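Local coordinates for protein succinate-semialdehyde dehydrogenase (NAD(P)(+)) (PDB 3RH9) that probably oxidises succinate semialdehyde to succinate with a nicotinamide cofactor, as a member of the aldehyde dehydrogenase family, at residues N66-P69 and I70-R74. Residues are numbered along the deposited sequence; the frame is centred on the assembly and turned at random.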
ATOM      1  N   ASN A  66       2.191  12.618 -22.931  1.00 20.51           N
ATOM      2  CA  ASN A  66       1.013  12.799 -23.799  1.00 19.92           C
ATOM      3  C   ASN A  66      -0.046  11.712 -23.566  1.00 21.32           C
ATOM      4  O   ASN A  66      -0.267  10.850 -24.429  1.00 19.11           O
ATOM      5  CB  ASN A  66       1.426  12.773 -25.273  1.00 21.93           C
ATOM      6  CG  ASN A  66       2.363  11.607 -25.599  1.00 24.87           C
ATOM      7  OD1 ASN A  66       2.889  10.932 -24.696  1.00 24.59           O
ATOM      8  ND2 ASN A  66       2.584  11.370 -26.891  1.00 24.92           N
ATOM      9  N   PRO A  67      -0.709  11.749 -22.393  1.00 22.56           N
ATOM     10  CA  PRO A  67      -1.609  10.667 -21.957  1.00 19.60           C
ATOM     11  C   PRO A  67      -2.762  10.390 -22.928  1.00 18.95           C
ATOM     12  O   PRO A  67      -3.172  11.273 -23.687  1.00 17.88           O
ATOM     13  CB  PRO A  67      -2.145  11.187 -20.619  1.00 16.64           C
ATOM     14  CG  PRO A  67      -1.918  12.683 -20.690  1.00 18.34           C
ATOM     15  CD  PRO A  67      -0.614  12.811 -21.376  1.00 18.25           C
ATOM     16  N   TRP A  68      -3.255   9.154 -22.912  1.00 19.94           N
ATOM     17  CA  TRP A  68      -4.474   8.785 -23.640  1.00 19.33           C
ATOM     18  C   TRP A  68      -5.639   9.508 -23.002  1.00 17.24           C
ATOM     19  O   TRP A  68      -5.858   9.370 -21.810  1.00 18.59           O
ATOM     20  CB  TRP A  68      -4.711   7.270 -23.554  1.00 18.95           C
ATOM     21  CG  TRP A  68      -3.605   6.466 -24.158  1.00 20.16           C
ATOM     22  CD1 TRP A  68      -2.545   5.894 -23.506  1.00 21.04           C
ATOM     23  CD2 TRP A  68      -3.431   6.167 -25.547  1.00 20.62           C
ATOM     24  NE1 TRP A  68      -1.725   5.255 -24.406  1.00 20.29           N
ATOM     25  CE2 TRP A  68      -2.244   5.414 -25.667  1.00 19.71           C
ATOM     26  CE3 TRP A  68      -4.157   6.480 -26.707  1.00 19.89           C
ATOM     27  CZ2 TRP A  68      -1.778   4.955 -26.894  1.00 18.94           C
ATOM     28  CZ3 TRP A  68      -3.695   6.020 -27.920  1.00 18.21           C
ATOM     29  CH2 TRP A  68      -2.520   5.263 -28.005  1.00 19.34           C
ATOM     30  N   PRO A  69      -6.405  10.263 -23.789  1.00 17.07           N
ATOM     31  CA  PRO A  69      -7.412  11.151 -23.190  1.00 17.51           C
ATOM     32  C   PRO A  69      -8.466  10.356 -22.436  1.00 18.35           C
ATOM     33  O   PRO A  69      -8.797   9.246 -22.865  1.00 18.47           O
ATOM     34  CB  PRO A  69      -8.044  11.845 -24.407  1.00 18.27           C
ATOM     35  CG  PRO A  69      -7.122  11.555 -25.566  1.00 17.57           C
ATOM     36  CD  PRO A  69      -6.498  10.232 -25.256  1.00 18.22           C
ATOM     37  N   ILE A  70      -8.996  10.919 -21.349  1.00 19.01           N
ATOM     38  CA  ILE A  70      -9.934  10.204 -20.479  1.00 17.12           C
ATOM     39  C   ILE A  70     -11.147   9.609 -21.204  1.00 18.71           C
ATOM     40  O   ILE A  70     -11.669   8.582 -20.780  1.00 18.28           O
ATOM     41  CB  ILE A  70     -10.421  11.080 -19.321  1.00 17.62           C
ATOM     42  CG1 ILE A  70     -11.207  10.243 -18.314  1.00 17.62           C
ATOM     43  CG2 ILE A  70     -11.293  12.194 -19.831  1.00 18.89           C
ATOM     44  CD1 ILE A  70     -11.173  10.796 -16.905  1.00 18.51           C
ATOM     45  N   GLU A  71     -11.585  10.240 -22.295  1.00 20.66           N
ATOM     46  CA  GLU A  71     -12.689   9.703 -23.111  1.00 19.51           C
ATOM     47  C   GLU A  71     -12.257   8.509 -23.941  1.00 18.98           C
ATOM     48  O   GLU A  71     -13.060   7.605 -24.202  1.00 18.84           O
ATOM     49  CB  GLU A  71     -13.286  10.770 -24.032  1.00 17.68           C
ATOM     50  CG  GLU A  71     -14.094  11.811 -23.286  1.00 22.30           C
ATOM     51  CD  GLU A  71     -15.096  11.188 -22.320  1.00 21.74           C
ATOM     52  OE1 GLU A  71     -15.822  10.252 -22.734  1.00 23.25           O
ATOM     53  OE2 GLU A  71     -15.162  11.642 -21.155  1.00 20.42           O
ATOM     54  N   THR A  72     -10.998   8.507 -24.367  1.00 17.07           N
ATOM     55  CA  THR A  72     -10.484   7.352 -25.080  1.00 17.64           C
ATOM     56  C   THR A  72     -10.503   6.139 -24.157  1.00 16.80           C
ATOM     57  O   THR A  72     -11.034   5.092 -24.516  1.00 16.91           O
ATOM     58  CB  THR A  72      -9.065   7.577 -25.626  1.00 16.87           C
ATOM     59  OG1 THR A  72      -9.111   8.521 -26.697  1.00 19.22           O
ATOM     60  CG2 THR A  72      -8.497   6.287 -26.161  1.00 16.64           C
ATOM     61  N   ARG A  73      -9.922   6.288 -22.970  1.00 16.40           N
ATOM     62  CA  ARG A  73      -9.877   5.205 -21.991  1.00 16.67           C
ATOM     63  C   ARG A  73     -11.284   4.746 -21.623  1.00 17.11           C
ATOM     64  O   ARG A  73     -11.551   3.556 -21.474  1.00 16.73           O
ATOM     65  CB  ARG A  73      -9.150   5.658 -20.733  1.00 16.60           C
ATOM     66  CG  ARG A  73      -7.639   5.692 -20.842  1.00 16.09           C
ATOM     67  CD  ARG A  73      -7.042   6.182 -19.533  1.00 15.13           C
ATOM     68  NE  ARG A  73      -6.875   7.627 -19.599  1.00 17.28           N
ATOM     69  CZ  ARG A  73      -6.911   8.461 -18.564  1.00 18.03           C
ATOM     70  NH1 ARG A  73      -7.117   8.017 -17.324  1.00 16.21           N
ATOM     71  NH2 ARG A  73      -6.737   9.762 -18.782  1.00 20.40           N
ATOM     72  N   ARG A  74     -12.189   5.708 -21.484  1.00 18.89           N
ATOM     73  CA  ARG A  74     -13.594   5.435 -21.189  1.00 18.05           C
ATOM     74  C   ARG A  74     -14.233   4.517 -22.237  1.00 17.38           C
ATOM     75  O   ARG A  74     -14.999   3.618 -21.900  1.00 18.13           O
ATOM     76  CB  ARG A  74     -14.337   6.766 -21.080  1.00 17.85           C
ATOM     77  CG  ARG A  74     -15.831   6.706 -21.006  1.00 17.19           C
ATOM     78  CD  ARG A  74     -16.336   8.101 -20.692  1.00 17.83           C
ATOM     79  NE  ARG A  74     -16.702   8.176 -19.294  1.00 19.76           N
ATOM     80  CZ  ARG A  74     -16.492   9.220 -18.503  1.00 18.80           C
ATOM     81  NH1 ARG A  74     -15.897  10.315 -18.958  1.00 18.19           N
ATOM     82  NH2 ARG A  74     -16.868   9.143 -17.236  1.00 19.17           N
TER
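Trp68 O is gripped side-on by the guanidinium of Arg73, which brings NE to 3.0 Å and NH2 to 3.2 Å of this one carbonyl oxygen. The oxygen lies close to the guanidinium plane, at its edge; NE gives the straighter bond, 154° at its hydrogen against 141° for NH2. Arg73 reaches back because CG lies beside its own backbone N, anti to the carbonyl carbon, and the chain then bends at chi3 (-92°). Its third nitrogen, NH1, continues to Ala173 O, linking the loop to helix 162-174. Pro69 stands at the N-cap of helix 70-86, and its O opens the helical pattern by accepting from Arg73 N at 3.2 Å, with a weak bond from Thr72 N besides. Replacing Arg73 by an alanine would probably leave Trp68 O and Ala173 O without these donors and loosen the tie between this loop and helix 162-174. Over the first turn Thr72 leans on the proline ring, OG1 lying 3.4 Å from Pro69 CD, while its methyl CG2 approaches Trp68 CE3 more loosely, at 4.4 Å. The indole also has partners beyond the turn: NE1 bonds to Ala61 O, Trp76 meets the ring edge-to-face, and Arg63 makes a cation-pi contact with it.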